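STU0660 (PDB 3ZTH) is a large Csn2-type Cas protein involved in CRISPR-mediated bacterial immunity, which binds magnesium ions and probably acts by binding DNA. Local coordinates at residues 32-35 / 36-40; 5-8 / 9-12; 61-64 / 65-69. One frame throughout, in Å; residues are numbered along the deposited sequence.

Interaction 1: residues 32-35 / 36-40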
# COMPACT_ATOMS: atom_id res chain seq x y z
N TYR A 32 31.91 -0.11 -17.83
CA TYR A 32 30.61 -0.35 -17.23
C TYR A 32 30.55 0.14 -15.79
O TYR A 32 29.56 0.74 -15.38
CB TYR A 32 30.26 -1.84 -17.28
CG TYR A 32 28.82 -2.11 -16.93
CD1 TYR A 32 27.83 -2.05 -17.90
CD2 TYR A 32 28.44 -2.38 -15.62
CE1 TYR A 32 26.49 -2.26 -17.59
CE2 TYR A 32 27.10 -2.60 -15.29
CZ TYR A 32 26.13 -2.54 -16.28
OH TYR A 32 24.80 -2.76 -15.98
N TYR A 33 31.60 -0.13 -15.04
CA TYR A 33 31.68 0.29 -13.65
C TYR A 33 31.62 1.81 -13.58
O TYR A 33 30.93 2.38 -12.74
CB TYR A 33 32.98 -0.19 -13.01
CG TYR A 33 33.20 0.42 -11.66
CD1 TYR A 33 32.55 -0.07 -10.54
CD2 TYR A 33 34.03 1.54 -11.51
CE1 TYR A 33 32.70 0.55 -9.28
CE2 TYR A 33 34.19 2.16 -10.27
CZ TYR A 33 33.52 1.65 -9.16
OH TYR A 33 33.68 2.25 -7.93
N THR A 34 32.36 2.47 -14.47
CA THR A 34 32.40 3.91 -14.51
C THR A 34 31.00 4.44 -14.79
O THR A 34 30.55 5.41 -14.16
CB THR A 34 33.39 4.40 -15.57
OG1 THR A 34 34.67 3.80 -15.34
CG2 THR A 34 33.54 5.90 -15.52
N TRP A 35 30.30 3.79 -15.71
CA TRP A 35 28.92 4.19 -16.04
C TRP A 35 27.99 4.00 -14.83
O TRP A 35 27.16 4.85 -14.54
CB TRP A 35 28.36 3.37 -17.21
CG TRP A 35 26.89 3.61 -17.40
CD1 TRP A 35 26.31 4.73 -17.91
CD2 TRP A 35 25.82 2.79 -16.91
NE1 TRP A 35 24.95 4.68 -17.77
CE2 TRP A 35 24.61 3.50 -17.16
CE3 TRP A 35 25.75 1.54 -16.29
CZ2 TRP A 35 23.36 2.99 -16.80
CZ3 TRP A 35 24.50 1.03 -15.93
CH2 TRP A 35 23.32 1.76 -16.19
N GLN A 36 28.13 2.87 -14.14
CA GLN A 36 27.28 2.57 -12.99
C GLN A 36 27.43 3.60 -11.88
O GLN A 36 26.44 4.01 -11.27
CB GLN A 36 27.62 1.17 -12.45
CG GLN A 36 26.69 0.65 -11.36
CD GLN A 36 25.26 0.43 -11.85
OE1 GLN A 36 24.41 1.33 -11.75
NE2 GLN A 36 24.99 -0.76 -12.39
N ILE A 37 28.66 4.01 -11.61
CA ILE A 37 28.91 5.01 -10.58
C ILE A 37 28.35 6.36 -11.02
O ILE A 37 27.66 7.03 -10.25
CB ILE A 37 30.42 5.19 -10.35
CG1 ILE A 37 31.03 3.92 -9.75
CG2 ILE A 37 30.65 6.37 -9.43
CD1 ILE A 37 30.59 3.65 -8.30
N LEU A 38 28.66 6.75 -12.25
CA LEU A 38 28.18 8.02 -12.78
C LEU A 38 26.66 8.18 -12.65
O LEU A 38 26.17 9.18 -12.13
CB LEU A 38 28.58 8.15 -14.25
CG LEU A 38 30.00 8.64 -14.50
CD1 LEU A 38 30.35 8.46 -15.96
CD2 LEU A 38 30.09 10.09 -14.10
N SER A 39 25.93 7.18 -13.10
CA SER A 39 24.48 7.25 -13.04
C SER A 39 23.96 7.24 -11.61
O SER A 39 22.98 7.91 -11.30
CB SER A 39 23.87 6.09 -13.84
OG SER A 39 24.17 4.85 -13.25
N TRP A 40 24.60 6.47 -10.73
CA TRP A 40 24.16 6.41 -9.34
C TRP A 40 24.46 7.73 -8.65
O TRP A 40 23.60 8.28 -7.96
CB TRP A 40 24.87 5.28 -8.61
CG TRP A 40 24.19 3.94 -8.75
CD1 TRP A 40 23.20 3.61 -9.64
CD2 TRP A 40 24.46 2.76 -7.98
NE1 TRP A 40 22.83 2.30 -9.46
CE2 TRP A 40 23.58 1.75 -8.46
CE3 TRP A 40 25.35 2.45 -6.94
CZ2 TRP A 40 23.57 0.45 -7.92
CZ3 TRP A 40 25.34 1.17 -6.41
CH2 TRP A 40 24.45 0.18 -6.90

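Interaction 2: residues 5-8 / 9-12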
# COMPACT_ATOMS: atom_id res chain seq x y z
N VAL A 5 36.75 9.49 -10.52
CA VAL A 5 35.78 8.54 -10.01
C VAL A 5 36.36 7.50 -9.08
O VAL A 5 37.35 6.84 -9.40
CB VAL A 5 35.06 7.82 -11.17
CG1 VAL A 5 33.92 6.95 -10.63
CG2 VAL A 5 34.53 8.84 -12.16
N GLN A 6 35.71 7.34 -7.94
CA GLN A 6 36.14 6.38 -6.95
C GLN A 6 36.05 4.94 -7.43
O GLN A 6 35.04 4.51 -8.00
CB GLN A 6 35.33 6.55 -5.68
CG GLN A 6 36.03 5.99 -4.46
CD GLN A 6 35.35 6.41 -3.18
OE1 GLN A 6 34.93 7.57 -3.04
NE2 GLN A 6 35.23 5.48 -2.24
N HIS A 7 37.11 4.19 -7.17
CA HIS A 7 37.21 2.79 -7.54
C HIS A 7 37.32 2.01 -6.24
O HIS A 7 38.06 2.39 -5.34
CB HIS A 7 38.46 2.56 -8.37
CG HIS A 7 38.58 1.17 -8.91
ND1 HIS A 7 38.01 0.78 -10.10
CD2 HIS A 7 39.21 0.08 -8.42
CE1 HIS A 7 38.27 -0.49 -10.33
NE2 HIS A 7 39.00 -0.94 -9.32
N PRO A 8 36.60 0.88 -6.12
CA PRO A 8 36.65 0.08 -4.90
C PRO A 8 38.03 -0.27 -4.32
O PRO A 8 38.18 -0.30 -3.10
CB PRO A 8 35.82 -1.16 -5.26
CG PRO A 8 35.95 -1.25 -6.74
CD PRO A 8 35.82 0.20 -7.16
N TYR A 9 39.03 -0.54 -5.15
CA TYR A 9 40.33 -0.87 -4.57
C TYR A 9 41.58 -0.29 -5.23
O TYR A 9 42.70 -0.56 -4.79
CB TYR A 9 40.48 -2.39 -4.43
CG TYR A 9 39.59 -3.23 -5.32
CD1 TYR A 9 39.80 -3.30 -6.70
CD2 TYR A 9 38.54 -3.98 -4.77
CE1 TYR A 9 38.98 -4.10 -7.52
CE2 TYR A 9 37.71 -4.77 -5.58
CZ TYR A 9 37.94 -4.83 -6.95
OH TYR A 9 37.12 -5.63 -7.74
N LYS A 10 41.39 0.52 -6.26
CA LYS A 10 42.52 1.13 -6.95
C LYS A 10 42.39 2.65 -6.98
O LYS A 10 41.46 3.22 -6.41
CB LYS A 10 42.61 0.60 -8.37
CG LYS A 10 42.84 -0.90 -8.47
CD LYS A 10 43.05 -1.29 -9.92
CE LYS A 10 43.52 -2.73 -10.06
NZ LYS A 10 43.85 -3.03 -11.49
N GLU A 11 43.33 3.29 -7.65
CA GLU A 11 43.30 4.74 -7.78
C GLU A 11 42.01 5.15 -8.47
O GLU A 11 41.32 4.32 -9.05
CB GLU A 11 44.50 5.22 -8.60
CG GLU A 11 44.65 4.48 -9.92
CD GLU A 11 45.81 4.99 -10.75
OE1 GLU A 11 46.42 6.02 -10.37
OE2 GLU A 11 46.10 4.37 -11.79
N ARG A 12 41.69 6.42 -8.40
CA ARG A 12 40.47 6.90 -9.03
C ARG A 12 40.58 6.84 -10.54
O ARG A 12 41.67 6.96 -11.11
CB ARG A 12 40.16 8.33 -8.56
CG ARG A 12 39.57 8.36 -7.16
CD ARG A 12 39.62 9.72 -6.51
NE ARG A 12 39.01 9.70 -5.18
CZ ARG A 12 37.70 9.72 -4.96
NH1 ARG A 12 36.86 9.78 -5.99
NH2 ARG A 12 37.23 9.66 -3.72
O HOH W 1 39.53 5.54 -5.81

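Interaction 3: residues 61-64 / 65-69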
# COMPACT_ATOMS: atom_id res chain seq x y z
N THR A 61 32.58 8.69 -3.96
CA THR A 61 32.76 10.08 -4.31
C THR A 61 33.38 10.33 -5.69
O THR A 61 34.02 9.45 -6.26
CB THR A 61 33.62 10.76 -3.22
OG1 THR A 61 32.76 11.49 -2.33
CG2 THR A 61 34.66 11.68 -3.81
N ILE A 62 33.16 11.54 -6.22
CA ILE A 62 33.74 11.95 -7.50
C ILE A 62 34.41 13.30 -7.28
O ILE A 62 33.74 14.28 -6.92
CB ILE A 62 32.66 12.11 -8.61
CG1 ILE A 62 31.98 10.76 -8.88
CG2 ILE A 62 33.31 12.65 -9.87
CD1 ILE A 62 31.11 10.76 -10.12
N LEU A 63 35.72 13.37 -7.49
CA LEU A 63 36.47 14.60 -7.28
C LEU A 63 36.82 15.33 -8.57
O LEU A 63 36.88 14.72 -9.64
CB LEU A 63 37.77 14.30 -6.53
CG LEU A 63 37.62 13.43 -5.28
CD1 LEU A 63 38.99 13.12 -4.71
CD2 LEU A 63 36.73 14.14 -4.26
N ASP A 64 37.05 16.64 -8.47
CA ASP A 64 37.43 17.43 -9.63
C ASP A 64 38.95 17.57 -9.66
O ASP A 64 39.65 16.92 -8.89
CB ASP A 64 36.78 18.81 -9.59
CG ASP A 64 37.13 19.57 -8.32
OD1 ASP A 64 38.34 19.69 -8.01
OD2 ASP A 64 36.20 20.06 -7.64
N GLU A 65 39.46 18.42 -10.55
CA GLU A 65 40.89 18.64 -10.69
C GLU A 65 41.53 19.01 -9.36
O GLU A 65 42.56 18.45 -8.98
CB GLU A 65 41.17 19.75 -11.69
CG GLU A 65 40.38 19.66 -12.99
CD GLU A 65 39.01 20.34 -12.92
OE1 GLU A 65 38.12 19.85 -12.19
OE2 GLU A 65 38.82 21.38 -13.60
N ALA A 66 40.93 19.96 -8.67
CA ALA A 66 41.45 20.42 -7.39
C ALA A 66 41.31 19.36 -6.31
O ALA A 66 41.73 19.56 -5.17
CB ALA A 66 40.74 21.70 -6.96
N ARG A 67 40.71 18.23 -6.67
CA ARG A 67 40.50 17.14 -5.73
C ARG A 67 39.35 17.45 -4.78
O ARG A 67 39.28 16.90 -3.68
CB ARG A 67 41.77 16.84 -4.95
CG ARG A 67 42.54 15.66 -5.51
CD ARG A 67 42.89 15.83 -6.97
NE ARG A 67 43.41 14.60 -7.55
CZ ARG A 67 44.04 14.52 -8.71
NH1 ARG A 67 44.23 15.62 -9.44
NH2 ARG A 67 44.48 13.35 -9.15
N GLU A 68 38.46 18.33 -5.20
CA GLU A 68 37.30 18.69 -4.40
C GLU A 68 36.14 17.80 -4.82
O GLU A 68 36.14 17.22 -5.91
CB GLU A 68 36.93 20.15 -4.63
CG GLU A 68 38.01 21.11 -4.22
CD GLU A 68 37.50 22.11 -3.21
OE1 GLU A 68 36.99 21.67 -2.14
OE2 GLU A 68 37.61 23.33 -3.48
N ILE A 69 35.14 17.71 -3.95
CA ILE A 69 33.98 16.89 -4.24
C ILE A 69 33.02 17.55 -5.21
O ILE A 69 32.65 18.71 -5.04
CB ILE A 69 33.23 16.52 -2.95
CG1 ILE A 69 34.07 15.54 -2.13
CG2 ILE A 69 31.89 15.89 -3.29
CD1 ILE A 69 33.42 15.10 -0.83
O HOH W 2 33.80 20.69 -6.56
O HOH W 3 37.23 23.20 -6.94

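Interaction 1: residues 32-35 / 36-40
Ile37 lies across one face of the Tyr33 ring, its CG1 branch pressed on the phenol end rather than on the middle. The atom stands 3.8 Å from the ring centroid, 25° off the normal, a CH-pi contact, and from there CD1 runs on to within 3.4 Å of Tyr33 OH. With CG1 beside its own backbone N (chi1 -66°), Ile37 turns this branch back toward the preceding helical turn. A flat, polar-tipped residue suits the place of Tyr33: its face takes the aliphatic branch while OH bonds the backbone O of Gln6. One residue earlier, Gln36 runs alongside Tyr32, amide and ring planes 81° apart, and its NE2 is 4.0 Å from both Tyr32 CE2 and Trp35 CZ3. A bend at chi2 also lays the amide over the Trp40 ring, with Gln36 CD 3.8 Å above its plane. The six-membered part of the Trp35 indole lies beside this group, with CE3 over one face of Tyr32 near the rim; Ser39 OG sits over a face of the indole, whose NE1 bonds Asp79. Trp174 of a second subunit packs on Gln36, Ile37 and Trp40. Underneath, Ser39 N bonds Trp35 O at 3.0 Å, the straightest of four successive i to i+4 backbone bonds. This is regular alpha-helical side-chain packing, on a helix that follows strand 20-24 in a manner consistent with P-loop NTPase-like folds.

Interaction 2: residues 5-8 / 9-12
Arg12 and Gln6 meet across the mouth of this loop, guanidinium and amide planes steeply inclined to each other. Gln6 CG lies over one guanidinium face, and Arg12 NH2 makes a weak hydrogen bond to Gln6 OE1 at 3.2 Å. That oxygen has a better partner in Thr61 N, and Arg12 NH1 is taken by the backbone O atoms of Phe4 and Thr61; long, multiply bonding groups therefore suit both places. Arg12 stays extended from CG to NE, which carries the guanidinium across the Val5-Gln6 backbone toward Thr61. His7, with CG opposite its backbone N (chi1 -174°), hangs its ring on one side of the loop, the CD2 edge against the backbone and 3.1 Å from Lys10 N. The aliphatic part of Lys10 runs alongside, CB 3.4 Å from His7 CD2. Pro8 supplies a rigid ring: its CG stands 4.0 Å from the centroid of Tyr9, almost straight above it. Tyr9 reaches that position with chi1 at 21°, near eclipsed. A water joins His7 N to Lys10 O, 3.1 Å from each. The turn links antiparallel strands 2-5 and 13-16; His7 touches Ile13, while Val5 and Pro8 rest on Ile37 and Tyr33 of helix 28-43.

Interaction 3: residues 61-64 / 65-69
Asp64 and Glu68 close a tight beta hairpin of the 3:5 kind, a type I turn from Asp64 to Arg67 followed by a G1 beta bulge. Asp64 N bonds Glu68 O at 2.8 Å, the donor lying in the carbonyl plane, and Arg67 N returns to Asp64 O at 2.8 Å from well above that carbonyl's plane. The Asp64 carboxylate adds a third tie, for Glu68 N reaches OD1 at 3.1 Å from above the carboxylate plane. Its CG sits between the backbone N and the carbonyl carbon (chi1 57°), which folds the short acid over the turn and brings OD1 within reach of the Glu68 N-H. Arg67 takes left-handed helical backbone angles (phi 75°, psi 24°), a post often held by glycine, and its guanidinium makes a cation-pi contact with Phe4. Negative charge gathers here: Glu65 OE1 approaches Asp64 OD1 to 4.2 Å, a mild repulsion, which for Asp64 is probably offset by the N-H of Glu68 at OD1. Past the turn, Leu63 and Ile69 form a single beta bridge, and their branched side chains cross obliquely with Leu63 CD2 3.7 Å from Ile69 CG1. Leu63 also packs on Phe4 of strand 2-5, while Ile69 reaches Tyr41 of helix 28-43. One water spans the two sides of the hairpin, donating to Asp64 OD2 and to Ile69 O, 2.7 Å from each.

In the fold
Along the chain the order is interaction 2, then interaction 1, then interaction 3, their centres about 12 to 16 Å apart. Interaction 2 is the loop joining strands 2-5 and 13-16 of a small antiparallel sheet, and interaction 3 begins on strand 62-63, which flanks strand 2-5 on its other side. Helix 28-43, carrying interaction 1, packs against this sheet: Ile37 CG2 meets Val5 CG1 at 3.5 Å, and Leu38 touches Ile62 more distantly. Arg12 NE lies 3.5 Å from Leu63 CD1, joining interactions 2 and 3 directly. Ser39 of the helix also touches strand 76-80, so the helix bridges the small sheet and the larger mixed one.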